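PDB 2YBY: complement factor H from Mus musculus, which probably restrains the complement system of innate immunity, here represented by two consecutive sushi domains of the regulator. Local coordinates for residues Lys36-Ser48 / Trp59-Phe71. The protein carries 1 engineered substitution. Residues are numbered along the deposited sequence; the frame is centred on the assembly and turned at random. Where two conformers were deposited one is given.
Sequences KCDNGFSPPSGYS and WEPEVPCVRKCVF
Ser42 and Val66 form the hydrogen-bonded pair of a short antiparallel ladder at the end of a sushi (SCR) domain, a fold held together by disulfides more than by extensive sheet. Ser42 N donates a hydrogen bond to Val66 O at 2.8 Å, and Val66 N returns a nearly straight bond to Ser42 O. Phe41 and Arg67 make the adjoining non-hydrogen-bonded pair. Strand 66-71 runs on into the next sushi repeat, where Cys69 is bonded to Cys111, and pairs along its other edge with strand 84-87.

The Cys37-Cys65 disulfide, the last of its module, lies just before this strand; its two SG atoms are 2.1 Å apart, with a torsion of -85° about the sulfur-sulfur bond. Beyond it, Pro44 CD rests on Pro64 O, and Pro44 CG meets Pro61 CG at 4.1 Å. At the far end Gly40 O is gripped from opposite faces of its carbonyl plane, by Lys68 N at 3.1 Å and by Arg67 NH1, whose bond is more bent. Bends at chi2 and chi3 of Arg67 bring the guanidinium back over one face of the Phe41 ring, an off-centre cation-pi contact with the planes 33° apart. Glu113 O, from the following repeat, takes Arg67 NE, so one side chain links both modules. Lys68 lays its CB against Ser42 CB at 3.8 Å, then bends so that NZ donates to two waters; the one 2.8 Å from NZ also donates to Phe41 O.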
ATOM      1  N   LYS A  36     -10.264   1.813  -3.481  1.00 14.43           N
ATOM      2  CA  LYS A  36      -9.366   2.770  -2.844  1.00 14.59           C
ATOM      3  C   LYS A  36      -9.145   2.321  -1.410  1.00 16.21           C
ATOM      4  O   LYS A  36      -9.861   1.442  -0.905  1.00 17.03           O
ATOM      5  CB  LYS A  36      -9.960   4.191  -2.901  1.00 17.94           C
ATOM      6  CG  LYS A  36     -11.280   4.309  -2.170  1.00 20.74           C
ATOM      7  CD  LYS A  36     -11.860   5.725  -2.182  1.00 35.40           C
ATOM      8  CE  LYS A  36     -13.200   5.773  -1.476  1.00 50.45           C
ATOM      9  NZ  LYS A  36     -13.654   7.171  -1.237  1.00 59.01           N
ATOM     10  N   CYS A  37      -8.142   2.882  -0.782  1.00 14.07           N
ATOM     11  CA  CYS A  37      -7.797   2.550   0.585  1.00 14.29           C
ATOM     12  C   CYS A  37      -7.969   3.751   1.492  1.00 16.42           C
ATOM     13  O   CYS A  37      -7.839   4.892   1.075  1.00 15.75           O
ATOM     14  CB  CYS A  37      -6.377   2.005   0.663  1.00 12.76           C
ATOM     15  SG  CYS A  37      -6.096   0.552  -0.370  1.00 14.93           S
ATOM     16  N   ASP A  38      -8.114   3.462   2.789  1.00 15.08           N
ATOM     17  CA  ASP A  38      -8.200   4.485   3.821  1.00 15.06           C
ATOM     18  C   ASP A  38      -6.903   5.317   3.879  1.00 19.14           C
ATOM     19  O   ASP A  38      -5.829   4.818   3.556  1.00 16.23           O
ATOM     20  CB  ASP A  38      -8.356   3.827   5.203  1.00 17.06           C
ATOM     21  CG  ASP A  38      -9.577   2.950   5.409  1.00 21.42           C
ATOM     22  OD1 ASP A  38     -10.395   2.841   4.482  1.00 20.60           O
ATOM     23  OD2 ASP A  38      -9.683   2.341   6.479  1.00 21.05           O
ATOM     24  N   ASN A  39      -6.986   6.535   4.401  1.00 17.74           N
ATOM     25  CA  ASN A  39      -5.798   7.345   4.633  1.00 18.40           C
ATOM     26  C   ASN A  39      -4.796   6.556   5.453  1.00 19.54           C
ATOM     27  O   ASN A  39      -5.157   5.951   6.470  1.00 18.68           O
ATOM     28  CB  ASN A  39      -6.170   8.610   5.419  1.00 21.40           C
ATOM     29  CG  ASN A  39      -7.100   9.521   4.650  1.00 33.86           C
ATOM     30  OD1 ASN A  39      -7.132   9.505   3.403  1.00 26.88           O
ATOM     31  ND2 ASN A  39      -7.938  10.284   5.363  1.00 30.17           N
ATOM     32  N   GLY A  40      -3.554   6.565   5.013  1.00 17.81           N
ATOM     33  CA  GLY A  40      -2.498   5.800   5.663  1.00 17.56           C
ATOM     34  C   GLY A  40      -2.250   4.437   5.051  1.00 19.71           C
ATOM     35  O   GLY A  40      -1.362   3.703   5.502  1.00 19.68           O
ATOM     36  N   PHE A  41      -3.088   4.043   4.071  1.00 14.95           N
ATOM     37  CA  PHE A  41      -3.044   2.743   3.419  1.00 14.36           C
ATOM     38  C   PHE A  41      -3.043   2.885   1.920  1.00 15.16           C
ATOM     39  O   PHE A  41      -3.324   3.961   1.360  1.00 15.61           O
ATOM     40  CB  PHE A  41      -4.246   1.878   3.826  1.00 14.99           C
ATOM     41  CG  PHE A  41      -4.212   1.545   5.295  1.00 16.37           C
ATOM     42  CD1 PHE A  41      -4.776   2.402   6.231  1.00 18.10           C
ATOM     43  CD2 PHE A  41      -3.593   0.397   5.746  1.00 18.00           C
ATOM     44  CE1 PHE A  41      -4.676   2.131   7.589  1.00 21.57           C
ATOM     45  CE2 PHE A  41      -3.563   0.090   7.106  1.00 20.63           C
ATOM     46  CZ  PHE A  41      -4.101   0.964   8.014  1.00 20.87           C
ATOM     47  N   SER A  42      -2.680   1.788   1.261  1.00 15.39           N
ATOM     48  CA  SER A  42      -2.524   1.853  -0.177  1.00 15.40           C
ATOM     49  C   SER A  42      -2.700   0.485  -0.822  1.00 14.69           C
ATOM     50  O   SER A  42      -2.350  -0.520  -0.206  1.00 14.31           O
ATOM     51  CB  SER A  42      -1.087   2.328  -0.464  1.00 17.92           C
ATOM     52  OG  SER A  42      -0.691   2.264  -1.818  1.00 19.26           O
ATOM     53  N   PRO A  43      -3.060   0.424  -2.126  1.00 13.21           N
ATOM     54  CA  PRO A  43      -2.933  -0.841  -2.848  1.00 12.45           C
ATOM     55  C   PRO A  43      -1.417  -1.192  -2.941  1.00 14.42           C
ATOM     56  O   PRO A  43      -0.554  -0.297  -2.898  1.00 14.29           O
ATOM     57  CB  PRO A  43      -3.454  -0.495  -4.258  1.00 14.36           C
ATOM     58  CG  PRO A  43      -4.307   0.723  -4.066  1.00 19.08           C
ATOM     59  CD  PRO A  43      -3.576   1.483  -3.015  1.00 14.71           C
ATOM     60  N   PRO A  44      -1.080  -2.488  -3.071  1.00 14.23           N
ATOM     61  CA  PRO A  44       0.342  -2.869  -3.158  1.00 16.16           C
ATOM     62  C   PRO A  44       1.125  -2.207  -4.283  1.00 18.81           C
ATOM     63  O   PRO A  44       2.346  -2.134  -4.216  1.00 19.41           O
ATOM     64  CB  PRO A  44       0.321  -4.390  -3.258  1.00 19.21           C
ATOM     65  CG  PRO A  44      -1.067  -4.826  -3.012  1.00 22.36           C
ATOM     66  CD  PRO A  44      -1.982  -3.650  -3.098  1.00 16.10           C
ATOM     67  N   SER A  45       0.450  -1.741  -5.327  1.00 15.40           N
ATOM     68  CA  SER A  45       1.107  -1.060  -6.448  1.00 16.73           C
ATOM     69  C   SER A  45       1.614   0.343  -6.071  1.00 20.70           C
ATOM     70  O   SER A  45       2.346   0.937  -6.840  1.00 20.22           O
ATOM     71  CB  SER A  45       0.128  -0.894  -7.593  1.00 17.44           C
ATOM     72  OG  SER A  45      -0.932  -0.048  -7.178  1.00 17.09           O
ATOM     73  N   GLY A  46       1.102   0.922  -4.979  1.00 16.05           N
ATOM     74  CA  GLY A  46       1.477   2.254  -4.532  1.00 16.00           C
ATOM     75  C   GLY A  46       0.743   3.381  -5.231  1.00 19.35           C
ATOM     76  O   GLY A  46       1.012   4.557  -4.961  1.00 20.94           O
ATOM     77  N   TYR A  47      -0.212   3.061  -6.120  1.00 16.21           N
ATOM     78  CA  TYR A  47      -1.036   4.074  -6.753  1.00 15.75           C
ATOM     79  C   TYR A  47      -2.198   4.457  -5.843  1.00 20.20           C
ATOM     80  O   TYR A  47      -2.438   3.793  -4.817  1.00 19.42           O
ATOM     81  CB  TYR A  47      -1.502   3.591  -8.139  1.00 15.15           C
ATOM     82  CG  TYR A  47      -0.354   3.591  -9.112  1.00 19.17           C
ATOM     83  CD1 TYR A  47       0.192   4.781  -9.562  1.00 21.04           C
ATOM     84  CD2 TYR A  47       0.277   2.415  -9.464  1.00 20.96           C
ATOM     85  CE1 TYR A  47       1.284   4.792 -10.413  1.00 23.77           C
ATOM     86  CE2 TYR A  47       1.399   2.411 -10.286  1.00 21.96           C
ATOM     87  CZ  TYR A  47       1.888   3.609 -10.769  1.00 26.91           C
ATOM     88  OH  TYR A  47       2.950   3.648 -11.621  1.00 26.53           O
ATOM     89  N   SER A  48      -2.899   5.527  -6.177  1.00 17.40           N
ATOM     90  CA  SER A  48      -3.972   6.066  -5.320  1.00 17.46           C
ATOM     91  C   SER A  48      -5.227   5.202  -5.311  1.00 18.62           C
ATOM     92  O   SER A  48      -6.103   5.386  -4.469  1.00 18.41           O
ATOM     93  CB  SER A  48      -4.320   7.501  -5.710  1.00 20.14           C
ATOM     94  OG  SER A  48      -4.891   7.598  -7.001  1.00 25.51           O
ATOM     95  N   TRP A  59     -10.750 -13.390  -5.072  1.00 19.84           N
ATOM     96  CA  TRP A  59     -10.283 -12.011  -5.222  1.00 16.99           C
ATOM     97  C   TRP A  59      -8.814 -11.884  -4.991  1.00 18.97           C
ATOM     98  O   TRP A  59      -8.263 -12.528  -4.073  1.00 17.23           O
ATOM     99  CB  TRP A  59     -11.003 -11.115  -4.217  1.00 14.60           C
ATOM    100  CG  TRP A  59     -12.455 -10.972  -4.500  1.00 14.85           C
ATOM    101  CD1 TRP A  59     -13.492 -11.438  -3.750  1.00 17.61           C
ATOM    102  CD2 TRP A  59     -13.043 -10.255  -5.599  1.00 14.88           C
ATOM    103  NE1 TRP A  59     -14.687 -11.088  -4.327  1.00 16.42           N
ATOM    104  CE2 TRP A  59     -14.438 -10.353  -5.461  1.00 18.51           C
ATOM    105  CE3 TRP A  59     -12.519  -9.558  -6.706  1.00 15.51           C
ATOM    106  CZ2 TRP A  59     -15.315  -9.827  -6.394  1.00 17.40           C
ATOM    107  CZ3 TRP A  59     -13.401  -9.006  -7.619  1.00 15.98           C
ATOM    108  CH2 TRP A  59     -14.776  -9.099  -7.434  1.00 16.54           C
ATOM    109  N   GLU A  60      -8.169 -11.059  -5.829  1.00 14.94           N
ATOM    110  CA  GLU A  60      -6.768 -10.719  -5.698  0.50 14.91           C
ATOM    111  C   GLU A  60      -6.632  -9.192  -5.838  1.00 18.58           C
ATOM    112  O   GLU A  60      -7.260  -8.606  -6.724  1.00 18.07           O
ATOM    113  CB  GLU A  60      -5.886 -11.432  -6.738  0.50 15.73           C
ATOM    114  CG  GLU A  60      -5.899 -12.944  -6.571  0.50 20.07           C
ATOM    115  CD  GLU A  60      -4.803 -13.683  -7.311  0.50 29.80           C
ATOM    116  OE1 GLU A  60      -4.339 -13.177  -8.358  0.50 24.00           O
ATOM    117  OE2 GLU A  60      -4.394 -14.763  -6.827  0.50 19.67           O
ATOM    118  N   PRO A  61      -5.797  -8.541  -5.006  1.00 16.37           N
ATOM    119  CA  PRO A  61      -4.969  -9.113  -3.910  1.00 15.49           C
ATOM    120  C   PRO A  61      -5.728  -9.694  -2.734  1.00 19.92           C
ATOM    121  O   PRO A  61      -6.868  -9.321  -2.487  1.00 20.62           O
ATOM    122  CB  PRO A  61      -4.063  -7.945  -3.507  1.00 16.61           C
ATOM    123  CG  PRO A  61      -4.198  -6.893  -4.593  1.00 20.11           C
ATOM    124  CD  PRO A  61      -5.570  -7.095  -5.161  1.00 17.07           C
ATOM    125  N   GLU A  62      -5.099 -10.633  -2.019  1.00 17.79           N
ATOM    126  CA  GLU A  62      -5.707 -11.228  -0.828  1.00 17.27           C
ATOM    127  C   GLU A  62      -5.925 -10.164   0.216  1.00 18.26           C
ATOM    128  O   GLU A  62      -6.897 -10.241   0.987  1.00 18.78           O
ATOM    129  CB  GLU A  62      -4.806 -12.296  -0.202  1.00 18.59           C
ATOM    130  CG  GLU A  62      -4.557 -13.506  -1.058  1.00 26.24           C
ATOM    131  CD  GLU A  62      -3.741 -14.547  -0.309  1.00 40.26           C
ATOM    132  OE1 GLU A  62      -2.858 -14.176   0.504  1.00 32.45           O
ATOM    133  OE2 GLU A  62      -3.989 -15.744  -0.551  1.00 35.93           O
ATOM    134  N   VAL A  63      -4.961  -9.235   0.331  1.00 17.44           N
ATOM    135  CA  VAL A  63      -4.991  -8.117   1.273  1.00 15.39           C
ATOM    136  C   VAL A  63      -4.898  -6.855   0.367  1.00 18.65           C
ATOM    137  O   VAL A  63      -3.832  -6.382   0.007  1.00 18.89           O
ATOM    138  CB  VAL A  63      -3.866  -8.215   2.341  1.00 18.70           C
ATOM    139  CG1 VAL A  63      -3.944  -7.057   3.333  1.00 19.40           C
ATOM    140  CG2 VAL A  63      -3.931  -9.557   3.076  1.00 18.54           C
ATOM    141  N   PRO A  64      -6.046  -6.297  -0.021  1.00 14.39           N
ATOM    142  CA  PRO A  64      -6.012  -5.242  -1.038  1.00 12.91           C
ATOM    143  C   PRO A  64      -5.376  -3.934  -0.605  1.00 13.60           C
ATOM    144  O   PRO A  64      -4.914  -3.173  -1.460  1.00 12.55           O
ATOM    145  CB  PRO A  64      -7.494  -5.064  -1.365  1.00 13.85           C
ATOM    146  CG  PRO A  64      -8.098  -6.397  -1.081  1.00 17.76           C
ATOM    147  CD  PRO A  64      -7.420  -6.789   0.177  1.00 15.35           C
ATOM    148  N   CYS A  65      -5.490  -3.633   0.691  1.00 12.73           N
ATOM    149  CA  CYS A  65      -4.980  -2.402   1.258  1.00 12.96           C
ATOM    150  C   CYS A  65      -3.977  -2.747   2.339  1.00 15.47           C
ATOM    151  O   CYS A  65      -4.287  -3.501   3.279  1.00 15.63           O
ATOM    152  CB  CYS A  65      -6.112  -1.567   1.809  1.00 12.42           C
ATOM    153  SG  CYS A  65      -7.219  -0.933   0.530  1.00 14.43           S
ATOM    154  N   VAL A  66      -2.776  -2.204   2.176  1.00 14.36           N
ATOM    155  CA  VAL A  66      -1.641  -2.407   3.086  1.00 14.31           C
ATOM    156  C   VAL A  66      -1.123  -1.048   3.571  1.00 16.90           C
ATOM    157  O   VAL A  66      -1.466   0.002   3.015  1.00 14.39           O
ATOM    158  CB  VAL A  66      -0.507  -3.226   2.403  1.00 18.30           C
ATOM    159  CG1 VAL A  66      -0.992  -4.623   2.009  1.00 18.47           C
ATOM    160  CG2 VAL A  66       0.056  -2.510   1.187  1.00 17.57           C
ATOM    161  N   ARG A  67      -0.284  -1.053   4.616  1.00 16.93           N
ATOM    162  CA  ARG A  67       0.282   0.205   5.090  1.00 16.86           C
ATOM    163  C   ARG A  67       1.045   0.965   3.979  1.00 19.39           C
ATOM    164  O   ARG A  67       1.772   0.361   3.189  1.00 18.60           O
ATOM    165  CB  ARG A  67       1.218  -0.023   6.299  1.00 17.40           C
ATOM    166  CG  ARG A  67       1.820   1.241   6.910  1.00 23.80           C
ATOM    167  CD  ARG A  67       0.833   2.223   7.443  1.00 28.64           C
ATOM    168  NE  ARG A  67       0.123   1.753   8.630  1.00 30.39           N
ATOM    169  CZ  ARG A  67      -0.947   2.351   9.163  1.00 46.00           C
ATOM    170  NH1 ARG A  67      -1.476   3.428   8.585  1.00 30.16           N
ATOM    171  NH2 ARG A  67      -1.512   1.862  10.262  1.00 33.69           N
ATOM    172  N   LYS A  68       0.839   2.285   3.931  1.00 16.22           N
ATOM    173  CA  LYS A  68       1.504   3.200   3.029  1.00 15.92           C
ATOM    174  C   LYS A  68       2.508   4.000   3.851  1.00 21.25           C
ATOM    175  O   LYS A  68       2.172   4.497   4.934  1.00 21.76           O
ATOM    176  CB  LYS A  68       0.482   4.167   2.417  1.00 16.34           C
ATOM    177  CG  LYS A  68       1.031   5.174   1.460  1.00 19.04           C
ATOM    178  CD  LYS A  68      -0.058   6.063   0.853  1.00 29.73           C
ATOM    179  CE  LYS A  68      -0.458   7.166   1.785  1.00 35.97           C
ATOM    180  NZ  LYS A  68      -1.422   8.105   1.150  1.00 52.09           N
ATOM    181  N   CYS A  69       3.748   4.097   3.347  1.00 17.71           N
ATOM    182  CA  CYS A  69       4.786   4.914   3.952  1.00 16.22           C
ATOM    183  C   CYS A  69       5.280   5.861   2.889  1.00 18.60           C
ATOM    184  O   CYS A  69       5.781   5.410   1.861  1.00 19.28           O
ATOM    185  CB  CYS A  69       5.936   4.066   4.470  1.00 15.37           C
ATOM    186  SG  CYS A  69       5.457   2.756   5.605  1.00 19.18           S
ATOM    187  N   VAL A  70       5.241   7.146   3.159  1.00 16.72           N
ATOM    188  CA  VAL A  70       5.654   8.170   2.215  1.00 17.22           C
ATOM    189  C   VAL A  70       7.077   8.576   2.534  1.00 19.57           C
ATOM    190  O   VAL A  70       7.404   8.868   3.702  1.00 17.69           O
ATOM    191  CB  VAL A  70       4.693   9.383   2.261  1.00 21.40           C
ATOM    192  CG1 VAL A  70       5.207  10.526   1.381  1.00 20.72           C
ATOM    193  CG2 VAL A  70       3.271   8.957   1.853  1.00 21.83           C
ATOM    194  N   PHE A  71       7.936   8.600   1.505  1.00 15.85           N
ATOM    195  CA  PHE A  71       9.307   9.053   1.655  1.00 16.32           C
ATOM    196  C   PHE A  71       9.392  10.479   1.136  1.00 21.91           C
ATOM    197  O   PHE A  71       8.956  10.727   0.018  1.00 21.65           O
ATOM    198  CB  PHE A  71      10.280   8.180   0.857  1.00 18.18           C
ATOM    199  CG  PHE A  71      11.700   8.652   1.012  1.00 20.48           C
ATOM    200  CD1 PHE A  71      12.351   8.539   2.229  1.00 22.75           C
ATOM    201  CD2 PHE A  71      12.348   9.309  -0.018  1.00 23.59           C
ATOM    202  CE1 PHE A  71      13.647   9.000   2.392  1.00 23.20           C
ATOM    203  CE2 PHE A  71      13.656   9.764   0.138  1.00 25.97           C
ATOM    204  CZ  PHE A  71      14.300   9.594   1.338  1.00 22.63           C
TER
HETATM  205  O   HOH W   1      -3.644   6.581   1.770  1.00 39.90           O
HETATM  206  O   HOH W   2      -2.947   8.683   3.347  1.00 43.12           O